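Solute-binding protein Csal_2479 (Chromohalobacter salexigens, PDB 4P1L) binds D-glucuronate in the periplasm and probably delivers it to a TRAP permease for transport into the cytoplasm. Local coordinates at residues A[267-270]-A[271-275]; A[211-215]-A[216-220]; A[122-125]-A[126-129]. All coordinates share one frame; numbering follows the deposited sequence. Where two conformers were deposited one is given.

Contacts 1 and 2 stand beside the glucuronate pocket, whereas contact 3 lies on a remote helix. The W269 side chain of contact 1 is about 6 Å from the bound sugar and about 3 Å from the side chain of N208. Contact 2 includes S211, whose OG makes a weak hydrogen bond to O1 of the ligand. The two come within about 5 Å at their nearest atoms, with centres about 16 Å apart, and W269 and V273 rest on the helix that opens contact 2. The centre of contact 3 is about 27 Å from that of contact 1 and 32 Å from that of contact 2; its F126 side chain is about 11 Å from that of the sugar-binding E234.

Contact 1. Residues A[267-270]-A[271-275]; sequences ALWE and EGVQA
L268 O is gripped twice: G272 N donates to it at 2.8 Å, and a water donates at the same distance. That water also donates to E271 OE1, 2.6 Å away, and so ties the carboxylate back to the helix backbone. One residue on, V273 N donates to W269 O at 2.9 Å, the regular i to i+4 bond of an alpha-helix. The side chains of this second pair meet as well. The chi1 of -176° (CG anti to the backbone N) swings the W269 indole out on the side of V273, whose CG2 sits over one face, 3.7 Å from the centroid of the five-membered ring in a CH-pi contact. The methyl is offset toward the rim and is 3.4 Å from W269 NE1. A second water donates to E270 O and accepts from Q274 NE2, bridging the outer side of the turn. With an alanine at W269, V273 CG2 is likely to lose the aromatic face it rests on, and a gap would probably open beside N208. Within the long helix 248-282, W269 bears on the loop residue Y36, on P37 at the start of helix 37-52 and on P210 of helix 209-214, against which V273 also packs.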
loop_
_atom_site.group_PDB
_atom_site.type_symbol
_atom_site.label_atom_id
_atom_site.label_comp_id
_atom_site.label_asym_id
_atom_site.label_seq_id
_atom_site.Cartn_x
_atom_site.Cartn_y
_atom_site.Cartn_z
ATOM N N ALA A 267 0.676 3.477 -15.015
ATOM C CA ALA A 267 0.005 4.370 -15.953
ATOM C C ALA A 267 -1.479 4.539 -15.593
ATOM O O ALA A 267 -1.991 5.666 -15.578
ATOM C CB ALA A 267 0.157 3.853 -17.403
ATOM N N LEU A 268 -2.167 3.417 -15.338
ATOM C CA LEU A 268 -3.574 3.436 -14.923
ATOM C C LEU A 268 -3.740 4.205 -13.620
ATOM O O LEU A 268 -4.744 4.917 -13.407
ATOM C CB LEU A 268 -4.090 2.019 -14.715
ATOM C CG LEU A 268 -4.207 1.158 -15.962
ATOM C CD1 LEU A 268 -4.631 -0.278 -15.588
ATOM C CD2 LEU A 268 -5.196 1.793 -16.948
ATOM N N TRP A 269 -2.763 4.023 -12.737
ATOM C CA TRP A 269 -2.772 4.698 -11.453
ATOM C C TRP A 269 -2.859 6.218 -11.583
ATOM O O TRP A 269 -3.695 6.858 -10.943
ATOM C CB TRP A 269 -1.538 4.347 -10.625
ATOM C CG TRP A 269 -1.633 4.990 -9.291
ATOM C CD1 TRP A 269 -0.942 6.086 -8.852
ATOM C CD2 TRP A 269 -2.507 4.609 -8.218
ATOM N NE1 TRP A 269 -1.335 6.413 -7.574
ATOM C CE2 TRP A 269 -2.305 5.530 -7.167
ATOM C CE3 TRP A 269 -3.459 3.600 -8.057
ATOM C CZ2 TRP A 269 -2.985 5.443 -5.954
ATOM C CZ3 TRP A 269 -4.144 3.514 -6.854
ATOM C CH2 TRP A 269 -3.915 4.448 -5.823
ATOM N N GLU A 270 -1.974 6.813 -12.370
ATOM C CA GLU A 270 -1.990 8.273 -12.524
ATOM C C GLU A 270 -3.348 8.784 -13.022
ATOM O O GLU A 270 -3.904 9.754 -12.498
ATOM C CB GLU A 270 -0.876 8.714 -13.468
ATOM C CG GLU A 270 0.511 8.439 -12.930
ATOM C CD GLU A 270 0.742 9.066 -11.557
ATOM O OE1 GLU A 270 0.430 10.276 -11.395
ATOM O OE2 GLU A 270 1.215 8.348 -10.636
ATOM N N GLU A 271 -3.902 8.112 -14.022
ATOM C CA GLU A 271 -5.198 8.511 -14.548
ATOM C C GLU A 271 -6.253 8.345 -13.475
ATOM O O GLU A 271 -7.136 9.186 -13.322
ATOM C CB GLU A 271 -5.571 7.661 -15.764
ATOM C CG GLU A 271 -6.713 8.233 -16.592
ATOM C CD GLU A 271 -8.097 7.783 -16.138
ATOM O OE1 GLU A 271 -8.210 6.709 -15.490
ATOM O OE2 GLU A 271 -9.083 8.499 -16.455
ATOM N N GLY A 272 -6.145 7.255 -12.725
ATOM C CA GLY A 272 -7.135 6.915 -11.727
ATOM C C GLY A 272 -7.166 7.948 -10.601
ATOM O O GLY A 272 -8.223 8.284 -10.074
ATOM N N VAL A 273 -5.992 8.427 -10.214
ATOM C CA VAL A 273 -5.916 9.438 -9.178
ATOM C C VAL A 273 -6.643 10.706 -9.617
ATOM O O VAL A 273 -7.381 11.297 -8.829
ATOM C CB VAL A 273 -4.480 9.770 -8.821
ATOM C CG1 VAL A 273 -4.416 11.036 -7.973
ATOM C CG2 VAL A 273 -3.857 8.584 -8.085
ATOM N N GLN A 274 -6.431 11.118 -10.862
ATOM C CA GLN A 274 -7.078 12.331 -11.352
ATOM C C GLN A 274 -8.571 12.146 -11.489
ATOM O O GLN A 274 -9.341 13.045 -11.137
ATOM C CB GLN A 274 -6.462 12.810 -12.667
ATOM C CG GLN A 274 -5.099 13.480 -12.489
ATOM C CD GLN A 274 -5.061 14.506 -11.344
ATOM O OE1 GLN A 274 -5.710 15.559 -11.396
ATOM N NE2 GLN A 274 -4.295 14.193 -10.307
ATOM N N ALA A 275 -8.999 10.987 -11.977
ATOM C CA ALA A 275 -10.436 10.726 -12.101
ATOM C C ALA A 275 -11.111 10.668 -10.728
ATOM O O ALA A 275 -12.247 11.165 -10.568
ATOM C CB ALA A 275 -10.693 9.445 -12.848
HETATM O O HOH W 1 -6.990 4.472 -15.072
HETATM O O HOH W 2 -2.576 11.748 -11.272
#

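Contact 2. Residues A[211-215]-A[216-220]; sequences SYESS and GHYEV
Y212 opens the contact by turning one ring face to Y218, whose CB lies 3.7 Å from the ring centroid and 19° off the normal, a CH-pi contact. The methylene sits toward the rim, 3.5 Å from Y212 CZ, and the two side chains cross at about a right angle. The backbone of Y212 takes part too: Y212 O accepts a weak hydrogen bond from Y218 N and lies in the plane of the Y218 ring, at its edge. E213 O also meets this edge, 3.3 Å from Y218 CE1, and takes a hydrogen bond from G216 N at 3.0 Å, the donor standing well above the carbonyl plane. The carboxylate of E213 turns elsewhere, to S276 and K279. S214 likewise looks back into the helix, its OG bonded to P210 O. S215 ties the turn together through its hydroxyl. Its OG, placed between backbone N and carbonyl carbon (chi1 68°), donates to S211 O at 2.7 Å, while S215 N reaches the same oxygen from the opposite face of its plane. The hydroxyl oxygen also accepts from H217 N at 3.2 Å. Serine and histidine pack closely: S215 CB lies 3.5 Å from the centroid of the H217 ring, over its face, and S215 OG is only 2.9 Å from H217 CG. Between them G216 leaves the helical conformation with phi 86°, where a CB would clash with S215 O. The glycine turn follows helix 209-214 beside the sugar pocket and leads toward strand 223-230. H217, its ND1 bonded to Y149 OH, packs on helix 193-198, whereas Y212 and Y218 lie against I280 of helix 248-282.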
loop_
_atom_site.group_PDB
_atom_site.type_symbol
_atom_site.label_atom_id
_atom_site.label_comp_id
_atom_site.label_asym_id
_atom_site.label_seq_id
_atom_site.Cartn_x
_atom_site.Cartn_y
_atom_site.Cartn_z
ATOM N N SER A 211 -8.560 5.116 -3.240
ATOM C CA SER A 211 -9.175 4.326 -2.179
ATOM C C SER A 211 -10.265 5.116 -1.475
ATOM O O SER A 211 -11.370 4.601 -1.254
ATOM C CB SER A 211 -8.115 3.882 -1.176
ATOM O OG SER A 211 -7.327 2.826 -1.714
ATOM N N TYR A 212 -9.940 6.363 -1.147
ATOM C CA TYR A 212 -10.862 7.279 -0.504
ATOM C C TYR A 212 -12.154 7.355 -1.306
ATOM O O TYR A 212 -13.229 7.331 -0.739
ATOM C CB TYR A 212 -10.187 8.637 -0.404
ATOM C CG TYR A 212 -11.008 9.787 0.141
ATOM C CD1 TYR A 212 -11.592 9.731 1.386
ATOM C CD2 TYR A 212 -11.159 10.968 -0.601
ATOM C CE1 TYR A 212 -12.313 10.839 1.898
ATOM C CE2 TYR A 212 -11.852 12.050 -0.104
ATOM C CZ TYR A 212 -12.421 11.988 1.146
ATOM O OH TYR A 212 -13.109 13.089 1.605
ATOM N N GLU A 213 -12.022 7.415 -2.629
ATOM C CA GLU A 213 -13.172 7.498 -3.535
ATOM C C GLU A 213 -13.874 6.149 -3.729
ATOM O O GLU A 213 -15.087 6.029 -3.444
ATOM C CB GLU A 213 -12.749 8.120 -4.880
ATOM C CG GLU A 213 -13.831 8.037 -5.979
ATOM C CD GLU A 213 -13.767 6.752 -6.810
ATOM O OE1 GLU A 213 -12.681 6.425 -7.322
ATOM O OE2 GLU A 213 -14.811 6.071 -6.975
ATOM N N SER A 214 -13.132 5.127 -4.164
ATOM C CA SER A 214 -13.750 3.846 -4.497
ATOM C C SER A 214 -14.401 3.155 -3.303
ATOM O O SER A 214 -15.435 2.510 -3.457
ATOM C CB SER A 214 -12.769 2.880 -5.180
ATOM O OG SER A 214 -11.696 2.529 -4.320
ATOM N N SER A 215 -13.824 3.307 -2.117
ATOM C CA SER A 215 -14.395 2.729 -0.893
ATOM C C SER A 215 -15.674 3.415 -0.419
ATOM O O SER A 215 -16.375 2.877 0.427
ATOM C CB SER A 215 -13.408 2.854 0.263
ATOM O OG SER A 215 -13.267 4.230 0.600
ATOM N N GLY A 216 -15.934 4.617 -0.915
ATOM C CA GLY A 216 -17.081 5.402 -0.487
ATOM C C GLY A 216 -16.824 6.253 0.753
ATOM O O GLY A 216 -17.745 6.893 1.249
ATOM N N HIS A 217 -15.590 6.274 1.257
ATOM C CA HIS A 217 -15.311 6.987 2.509
ATOM C C HIS A 217 -15.601 8.458 2.368
ATOM O O HIS A 217 -16.049 9.084 3.312
ATOM C CB HIS A 217 -13.869 6.775 2.980
ATOM C CG HIS A 217 -13.541 5.348 3.279
ATOM N ND1 HIS A 217 -12.271 4.919 3.575
ATOM C CD2 HIS A 217 -14.325 4.245 3.310
ATOM C CE1 HIS A 217 -12.281 3.611 3.773
ATOM N NE2 HIS A 217 -13.525 3.187 3.643
ATOM N N TYR A 218 -15.407 8.984 1.160
ATOM C CA TYR A 218 -15.606 10.406 0.897
ATOM C C TYR A 218 -17.052 10.848 1.119
ATOM O O TYR A 218 -17.309 12.023 1.327
ATOM C CB TYR A 218 -15.199 10.721 -0.535
ATOM C CG TYR A 218 -16.197 10.288 -1.589
ATOM C CD1 TYR A 218 -16.212 8.997 -2.073
ATOM C CD2 TYR A 218 -17.098 11.203 -2.138
ATOM C CE1 TYR A 218 -17.111 8.601 -3.050
ATOM C CE2 TYR A 218 -18.000 10.815 -3.116
ATOM C CZ TYR A 218 -17.993 9.521 -3.570
ATOM O OH TYR A 218 -18.878 9.128 -4.535
ATOM N N GLU A 219 -17.988 9.910 1.078
ATOM C CA GLU A 219 -19.386 10.238 1.299
ATOM C C GLU A 219 -19.674 10.574 2.752
ATOM O O GLU A 219 -20.703 11.175 3.047
ATOM C CB GLU A 219 -20.285 9.076 0.878
ATOM C CG GLU A 219 -20.222 8.725 -0.594
ATOM C CD GLU A 219 -20.886 7.394 -0.881
ATOM O OE1 GLU A 219 -21.636 6.912 -0.005
ATOM O OE2 GLU A 219 -20.641 6.822 -1.963
ATOM N N VAL A 220 -18.802 10.153 3.669
ATOM C CA VAL A 220 -19.058 10.377 5.088
ATOM C C VAL A 220 -18.009 11.305 5.702
ATOM O O VAL A 220 -18.323 12.171 6.521
ATOM C CB VAL A 220 -19.129 9.050 5.863
ATOM C CG1 VAL A 220 -19.270 9.317 7.370
ATOM C CG2 VAL A 220 -20.287 8.202 5.348
#

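Contact 3. Residues A[122-125]-A[126-129]; sequences IGER and FADA
I122 and F126 share one side of the alpha-helix 121-132, one turn apart, and form the closely packed face of this i to i+4 contact. Their side chains lie side by side and point the same way, with I122 CG2 3.9 Å from F126 CE2. F126 has its CG anti to the carbonyl carbon (chi1 -72°), which leans the ring toward the preceding turn, where F126 CD2 comes to 3.4 Å from I122 O; the CA of G123 lies at the ring edge, near its plane. Both side chains are covered by L317 of helix 315-323; I117 and M118 of helix 111-118 and the loop residue L102 complete the apolar setting. A129, farther along, rests on V96 and A98.

The other side of the helix is open to solvent and far looser. E124 and D128 stand exposed, one turn apart, and nothing across the contact neutralises their carboxylates; E124 OE1 is 4.5 Å from D128 OD1 in the conformer given, a proximity left doubtful by the second conformer of the glutamate. R125 lies between the two sides: its chain bends at chi3 (-131°), NE pairs with E121 of the same helix and NH2 with D320, and the second salt bridge ties this helix to helix 315-323.

The backbone bonds are uneven. F126 N bonds only weakly to I122 O, but A127 N meets G123 O at 3.0 Å in the carbonyl plane, and D128 N reaches E124 O at 2.8 Å. The same E124 O also has the D128 carboxylate beside it, with D128 CG 3.3 Å away.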
loop_
_atom_site.group_PDB
_atom_site.type_symbol
_atom_site.label_atom_id
_atom_site.label_comp_id
_atom_site.label_asym_id
_atom_site.label_seq_id
_atom_site.Cartn_x
_atom_site.Cartn_y
_atom_site.Cartn_z
ATOM N N ILE A 122 17.953 -1.089 -4.176
ATOM C CA ILE A 122 17.282 -1.060 -2.883
ATOM C C ILE A 122 16.004 -1.926 -2.940
ATOM O O ILE A 122 15.717 -2.685 -2.012
ATOM C CB ILE A 122 16.983 0.385 -2.477
ATOM C CG1 ILE A 122 18.273 1.101 -2.105
ATOM C CG2 ILE A 122 15.992 0.442 -1.328
ATOM C CD1 ILE A 122 18.089 2.592 -1.851
ATOM N N GLY A 123 15.257 -1.845 -4.037
ATOM C CA GLY A 123 14.081 -2.690 -4.180
ATOM C C GLY A 123 14.423 -4.175 -4.084
ATOM O O GLY A 123 13.637 -4.983 -3.561
ATOM N N GLU A 124 15.594 -4.552 -4.586
ATOM C CA GLU A 124 16.004 -5.957 -4.550
ATOM C C GLU A 124 16.209 -6.430 -3.116
ATOM O O GLU A 124 15.945 -7.584 -2.797
ATOM C CB GLU A 124 17.280 -6.195 -5.369
ATOM C CG GLU A 124 17.062 -6.285 -6.872
ATOM C CD GLU A 124 16.199 -7.481 -7.284
ATOM O OE1 GLU A 124 16.273 -8.554 -6.641
ATOM O OE2 GLU A 124 15.431 -7.335 -8.256
ATOM N N ARG A 125 16.695 -5.548 -2.246
ATOM C CA ARG A 125 16.859 -5.920 -0.844
ATOM C C ARG A 125 15.485 -6.254 -0.233
ATOM O O ARG A 125 15.383 -7.100 0.651
ATOM C CB ARG A 125 17.468 -4.781 -0.040
ATOM C CG ARG A 125 18.906 -4.527 -0.314
ATOM C CD ARG A 125 19.430 -3.443 0.610
ATOM N NE ARG A 125 20.155 -2.412 -0.127
ATOM C CZ ARG A 125 20.682 -1.320 0.418
ATOM N NH1 ARG A 125 20.582 -1.111 1.726
ATOM N NH2 ARG A 125 21.314 -0.438 -0.351
ATOM N N PHE A 126 14.442 -5.539 -0.642
ATOM C CA PHE A 126 13.088 -5.843 -0.144
ATOM C C PHE A 126 12.575 -7.175 -0.689
ATOM O O PHE A 126 11.955 -7.971 0.040
ATOM C CB PHE A 126 12.096 -4.725 -0.453
ATOM C CG PHE A 126 12.314 -3.497 0.378
ATOM C CD1 PHE A 126 11.958 -3.483 1.724
ATOM C CD2 PHE A 126 12.890 -2.367 -0.170
ATOM C CE1 PHE A 126 12.174 -2.382 2.492
ATOM C CE2 PHE A 126 13.117 -1.247 0.610
ATOM C CZ PHE A 126 12.751 -1.245 1.939
ATOM N N ALA A 127 12.838 -7.423 -1.967
ATOM C CA ALA A 127 12.478 -8.696 -2.562
ATOM C C ALA A 127 13.186 -9.835 -1.826
ATOM O O ALA A 127 12.579 -10.856 -1.528
ATOM C CB ALA A 127 12.841 -8.726 -4.049
ATOM N N ASP A 128 14.473 -9.653 -1.535
ATOM C CA ASP A 128 15.226 -10.662 -0.808
ATOM C C ASP A 128 14.567 -10.953 0.540
ATOM O O ASP A 128 14.459 -12.103 0.959
ATOM C CB ASP A 128 16.672 -10.199 -0.589
ATOM C CG ASP A 128 17.518 -10.285 -1.847
ATOM O OD1 ASP A 128 17.085 -10.883 -2.852
ATOM O OD2 ASP A 128 18.645 -9.757 -1.818
ATOM N N ALA A 129 14.139 -9.904 1.232
ATOM C CA ALA A 129 13.547 -10.088 2.553
ATOM C C ALA A 129 12.214 -10.848 2.479
ATOM O O ALA A 129 11.938 -11.710 3.323
ATOM C CB ALA A 129 13.367 -8.764 3.240
#